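Local coordinates for protein 2-dehydropantoate 2-reductase (Geobacter metallireducens, PDB 3HN2) that probably catalyses the NADPH-dependent reduction of ketopantoate to pantoate, a step on the pathway to pantothenate, at residues 219-231 with 281-295. Sequence-based numbering, arbitrary orientation.
Sequences GIMLEVIAGANAQ and YGAREGIAMPRVEML
With CG anti to its carbonyl carbon (chi1 -72°) and the chain extended beyond it, Glu-223 carries its carboxylate off helix 211-229 to the first turn of helix 290-302, where Arg-291, also extended from CG to NE, swings its guanidinium back to meet it. The contact belongs to the all-helical C-terminal domain of the ketopantoate reductase fold, and the short segments of these two helices cross at -109°. OE1 of Glu-223 takes a nearly straight bond from Val-292 N (3.2 Å) on its syn side, and Arg-291 N adds weak bonds to both oxygens. An acid suits this place because Met-289, at the N-cap, has a thioether that is a poor acceptor for these amides; the helix start probably also stabilises the carboxylate. Its OE2 forms a salt bridge with Arg-291 NH1, carboxylate and guanidinium planes 47° apart, though the modelled separation is implausibly short and its exact geometry doubtful. Were the acid replaced by an alanine, Val-292 N and the guanidinium would probably lose this shared partner. Gly-219 brings its bare CA over one guanidinium face, where a CB would crowd NE. Beside this polar patch, Val-224 CG2 meets Val-292 CG2 at 4.2 Å. Midway, a side chain on Gly-227 or Gly-282 would run into Met-289 SD. Ile-287, in the linker, fits its CD1 against Ala-230 CB at 3.7 Å. At the far end the bent chain of Gln-231 turns NE2 back to Gly-227 O (2.7 Å), which lies in the plane of the Gln-231 amide; its bond to Tyr-281 O is marginal, and OE1 sits 3.3 Å from Tyr-281 CD1 at the ring edge.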
loop_
_atom_site.group_PDB
_atom_site.type_symbol
_atom_site.label_atom_id
_atom_site.label_comp_id
_atom_site.label_asym_id
_atom_site.label_seq_id
_atom_site.Cartn_x
_atom_site.Cartn_y
_atom_site.Cartn_z
ATOM N N GLY A 219 16.361 -7.444 -8.111
ATOM C CA GLY A 219 17.816 -7.476 -8.141
ATOM C C GLY A 219 18.445 -6.284 -7.449
ATOM O O GLY A 219 19.396 -6.442 -6.672
ATOM N N ILE A 220 17.907 -5.096 -7.730
ATOM C CA ILE A 220 18.330 -3.866 -7.067
ATOM C C ILE A 220 18.161 -4.016 -5.554
ATOM O O ILE A 220 19.092 -3.745 -4.786
ATOM C CB ILE A 220 17.541 -2.638 -7.585
ATOM C CG1 ILE A 220 17.946 -2.314 -9.022
ATOM C CG2 ILE A 220 17.782 -1.409 -6.700
ATOM C CD1 ILE A 220 16.934 -1.440 -9.762
ATOM N N MET A 221 16.978 -4.488 -5.158
ATOM C CA MET A 221 16.637 -4.744 -3.766
ATOM C C MET A 221 17.567 -5.718 -3.054
ATOM O O MET A 221 18.022 -5.433 -1.937
ATOM C CB MET A 221 15.213 -5.241 -3.659
ATOM C CG MET A 221 14.206 -4.130 -3.752
ATOM S SD MET A 221 12.597 -4.679 -3.183
ATOM C CE MET A 221 11.758 -3.121 -3.353
ATOM N N LEU A 222 17.860 -6.848 -3.703
ATOM C CA LEU A 222 18.813 -7.825 -3.160
ATOM C C LEU A 222 20.229 -7.273 -2.898
ATOM O O LEU A 222 20.922 -7.757 -2.004
ATOM C CB LEU A 222 18.900 -9.052 -4.058
ATOM C CG LEU A 222 17.713 -10.014 -3.991
ATOM C CD1 LEU A 222 17.555 -10.836 -5.285
ATOM C CD2 LEU A 222 17.836 -10.912 -2.788
ATOM N N GLU A 223 20.640 -6.277 -3.680
ATOM C CA GLU A 223 21.954 -5.663 -3.555
ATOM C C GLU A 223 22.020 -4.784 -2.319
ATOM O O GLU A 223 22.980 -4.859 -1.558
ATOM C CB GLU A 223 22.287 -4.838 -4.799
ATOM C CG GLU A 223 22.603 -5.663 -6.035
ATOM C CD GLU A 223 23.022 -4.815 -7.224
ATOM O OE1 GLU A 223 23.299 -3.603 -7.054
ATOM O OE2 GLU A 223 23.076 -5.372 -8.340
ATOM N N VAL A 224 20.981 -3.968 -2.136
ATOM C CA VAL A 224 20.811 -3.104 -0.968
ATOM C C VAL A 224 20.798 -3.915 0.328
ATOM O O VAL A 224 21.417 -3.515 1.321
ATOM C CB VAL A 224 19.517 -2.255 -1.088
ATOM C CG1 VAL A 224 19.338 -1.338 0.107
ATOM C CG2 VAL A 224 19.535 -1.431 -2.368
ATOM N N ILE A 225 20.110 -5.055 0.299
ATOM C CA ILE A 225 20.089 -6.006 1.413
ATOM C C ILE A 225 21.488 -6.582 1.698
ATOM O O ILE A 225 21.910 -6.650 2.863
ATOM C CB ILE A 225 19.045 -7.130 1.172
ATOM C CG1 ILE A 225 17.626 -6.581 1.338
ATOM C CG2 ILE A 225 19.242 -8.293 2.133
ATOM C CD1 ILE A 225 16.535 -7.489 0.762
ATOM N N ALA A 226 22.207 -6.955 0.638
ATOM C CA ALA A 226 23.571 -7.480 0.760
ATOM C C ALA A 226 24.541 -6.436 1.324
ATOM O O ALA A 226 25.440 -6.760 2.110
ATOM C CB ALA A 226 24.058 -7.989 -0.565
ATOM N N GLY A 227 24.337 -5.183 0.928
ATOM C CA GLY A 227 25.104 -4.064 1.451
ATOM C C GLY A 227 24.700 -3.720 2.868
ATOM O O GLY A 227 25.483 -3.133 3.614
ATOM N N ALA A 228 23.475 -4.086 3.238
ATOM C CA ALA A 228 22.971 -3.856 4.589
ATOM C C ALA A 228 23.486 -4.904 5.564
ATOM O O ALA A 228 23.896 -4.574 6.668
ATOM C CB ALA A 228 21.459 -3.845 4.596
ATOM N N ASN A 229 23.464 -6.166 5.145
ATOM C CA ASN A 229 23.781 -7.284 6.030
ATOM C C ASN A 229 25.240 -7.381 6.448
ATOM O O ASN A 229 25.552 -7.975 7.482
ATOM C CB ASN A 229 23.300 -8.599 5.424
ATOM C CG ASN A 229 21.801 -8.761 5.528
ATOM O OD1 ASN A 229 21.179 -8.264 6.474
ATOM N ND2 ASN A 229 21.205 -9.461 4.557
ATOM N N ALA A 230 26.121 -6.782 5.659
ATOM C CA ALA A 230 27.531 -6.732 6.009
ATOM C C ALA A 230 27.930 -5.373 6.599
ATOM O O ALA A 230 29.049 -4.905 6.388
ATOM C CB ALA A 230 28.382 -7.077 4.802
ATOM N N GLN A 231 27.019 -4.757 7.354
ATOM C CA GLN A 231 27.241 -3.414 7.901
ATOM C C GLN A 231 27.292 -3.373 9.437
ATOM O O GLN A 231 27.252 -2.296 10.046
ATOM C CB GLN A 231 26.176 -2.445 7.375
ATOM C CG GLN A 231 26.694 -1.050 7.069
ATOM C CD GLN A 231 27.703 -1.040 5.938
ATOM O OE1 GLN A 231 28.790 -0.481 6.070
ATOM N NE2 GLN A 231 27.349 -1.667 4.822
ATOM N N TYR A 281 29.317 2.838 1.626
ATOM C CA TYR A 281 29.250 1.923 2.774
ATOM C C TYR A 281 29.411 0.450 2.409
ATOM O O TYR A 281 30.001 -0.317 3.170
ATOM C CB TYR A 281 27.962 2.135 3.577
ATOM C CG TYR A 281 28.090 3.143 4.701
ATOM C CD1 TYR A 281 28.799 2.839 5.865
ATOM C CD2 TYR A 281 27.501 4.401 4.603
ATOM C CE1 TYR A 281 28.919 3.766 6.897
ATOM C CE2 TYR A 281 27.610 5.333 5.630
ATOM C CZ TYR A 281 28.320 5.011 6.770
ATOM O OH TYR A 281 28.425 5.935 7.784
ATOM N N GLY A 282 28.898 0.066 1.244
ATOM C CA GLY A 282 29.044 -1.297 0.746
ATOM C C GLY A 282 30.432 -1.589 0.204
ATOM O O GLY A 282 30.943 -2.699 0.369
ATOM N N ALA A 283 31.034 -0.591 -0.446
ATOM C CA ALA A 283 32.370 -0.720 -1.034
ATOM C C ALA A 283 33.439 -0.778 0.045
ATOM O O ALA A 283 34.446 -1.471 -0.111
ATOM C CB ALA A 283 32.647 0.424 -1.996
ATOM N N ARG A 284 33.193 -0.046 1.135
ATOM C CA ARG A 284 34.017 -0.051 2.348
ATOM C C ARG A 284 34.142 -1.455 2.944
ATOM O O ARG A 284 35.162 -1.797 3.535
ATOM C CB ARG A 284 33.387 0.888 3.378
ATOM C CG ARG A 284 34.265 1.302 4.551
ATOM C CD ARG A 284 33.408 1.426 5.804
ATOM N NE ARG A 284 33.544 2.724 6.458
ATOM C CZ ARG A 284 32.781 3.152 7.462
ATOM N NH1 ARG A 284 31.810 2.387 7.951
ATOM N NH2 ARG A 284 32.988 4.356 7.981
ATOM N N GLU A 285 33.088 -2.254 2.795
ATOM C CA GLU A 285 33.087 -3.644 3.234
ATOM C C GLU A 285 33.298 -4.586 2.057
ATOM O O GLU A 285 33.383 -5.801 2.236
ATOM C CB GLU A 285 31.778 -3.984 3.958
ATOM C CG GLU A 285 31.331 -2.950 4.998
ATOM C CD GLU A 285 32.289 -2.811 6.176
ATOM O OE1 GLU A 285 32.439 -1.675 6.669
ATOM O OE2 GLU A 285 32.890 -3.823 6.610
ATOM N N GLY A 286 33.380 -4.014 0.857
ATOM C CA GLY A 286 33.629 -4.774 -0.366
ATOM C C GLY A 286 32.445 -5.610 -0.803
ATOM O O GLY A 286 32.491 -6.837 -0.726
ATOM N N ILE A 287 31.379 -4.940 -1.243
ATOM C CA ILE A 287 30.173 -5.609 -1.748
ATOM C C ILE A 287 29.889 -5.171 -3.184
ATOM O O ILE A 287 29.864 -3.979 -3.491
ATOM C CB ILE A 287 28.930 -5.390 -0.808
ATOM C CG1 ILE A 287 28.927 -6.403 0.340
ATOM C CG2 ILE A 287 27.613 -5.556 -1.555
ATOM C CD1 ILE A 287 29.769 -6.018 1.526
ATOM N N ALA A 288 29.708 -6.154 -4.059
ATOM C CA ALA A 288 29.350 -5.915 -5.452
ATOM C C ALA A 288 27.927 -5.382 -5.538
ATOM O O ALA A 288 26.972 -6.081 -5.196
ATOM C CB ALA A 288 29.496 -7.193 -6.255
ATOM N N MET A 289 27.802 -4.128 -5.961
ATOM C CA MET A 289 26.501 -3.503 -6.197
ATOM C C MET A 289 26.435 -2.833 -7.579
ATOM O O MET A 289 26.414 -1.602 -7.669
ATOM C CB MET A 289 26.179 -2.495 -5.089
ATOM C CG MET A 289 25.647 -3.122 -3.810
ATOM S SD MET A 289 25.772 -2.061 -2.360
ATOM C CE MET A 289 24.169 -1.269 -2.290
ATOM N N PRO A 290 26.394 -3.640 -8.662
ATOM C CA PRO A 290 26.452 -3.076 -10.018
ATOM C C PRO A 290 25.216 -2.280 -10.414
ATOM O O PRO A 290 25.327 -1.292 -11.146
ATOM C CB PRO A 290 26.580 -4.316 -10.916
ATOM C CG PRO A 290 26.932 -5.445 -10.000
ATOM C CD PRO A 290 26.302 -5.110 -8.696
ATOM N N ARG A 291 24.052 -2.699 -9.926
ATOM C CA ARG A 291 22.792 -2.080 -10.331
ATOM C C ARG A 291 22.591 -0.728 -9.664
ATOM O O ARG A 291 22.248 0.267 -10.336
ATOM C CB ARG A 291 21.605 -3.023 -10.088
ATOM C CG ARG A 291 21.541 -4.175 -11.090
ATOM C CD ARG A 291 20.362 -5.128 -10.829
ATOM N NE ARG A 291 20.661 -6.483 -11.301
ATOM C CZ ARG A 291 21.319 -7.409 -10.601
ATOM N NH1 ARG A 291 21.764 -7.153 -9.376
ATOM N NH2 ARG A 291 21.544 -8.601 -11.130
ATOM N N VAL A 292 22.849 -0.677 -8.350
ATOM C CA VAL A 292 22.798 0.594 -7.608
ATOM C C VAL A 292 23.765 1.579 -8.260
ATOM O O VAL A 292 23.430 2.756 -8.446
ATOM C CB VAL A 292 23.023 0.427 -6.075
ATOM C CG1 VAL A 292 22.658 1.707 -5.340
ATOM C CG2 VAL A 292 22.180 -0.742 -5.508
ATOM N N GLU A 293 24.885 1.067 -8.754
ATOM C CA GLU A 293 25.927 1.920 -9.319
ATOM C C GLU A 293 25.516 2.507 -10.626
ATOM O O GLU A 293 25.594 3.719 -10.812
ATOM C CB GLU A 293 27.249 1.174 -9.491
ATOM C CG GLU A 293 28.306 1.608 -8.483
ATOM C CD GLU A 293 29.717 1.303 -8.941
ATOM O OE1 GLU A 293 30.125 1.813 -10.005
ATOM O OE2 GLU A 293 30.423 0.561 -8.226
ATOM N N MET A 294 25.071 1.633 -11.522
ATOM C CA MET A 294 24.535 2.028 -12.802
ATOM C C MET A 294 23.416 3.045 -12.602
ATOM O O MET A 294 23.437 4.108 -13.227
ATOM C CB MET A 294 24.028 0.794 -13.538
ATOM C CG MET A 294 23.641 1.044 -14.963
ATOM S SD MET A 294 23.409 -0.498 -15.828
ATOM C CE MET A 294 22.440 0.123 -17.194
ATOM N N LEU A 295 22.485 2.741 -11.692
ATOM C CA LEU A 295 21.388 3.656 -11.360
ATOM C C LEU A 295 21.859 5.035 -10.887
ATOM O O LEU A 295 21.488 6.052 -11.483
ATOM C CB LEU A 295 20.457 3.020 -10.328
ATOM C CG LEU A 295 19.043 3.597 -10.154
ATOM C CD1 LEU A 295 18.446 4.083 -11.465
ATOM C CD2 LEU A 295 18.151 2.535 -9.533
#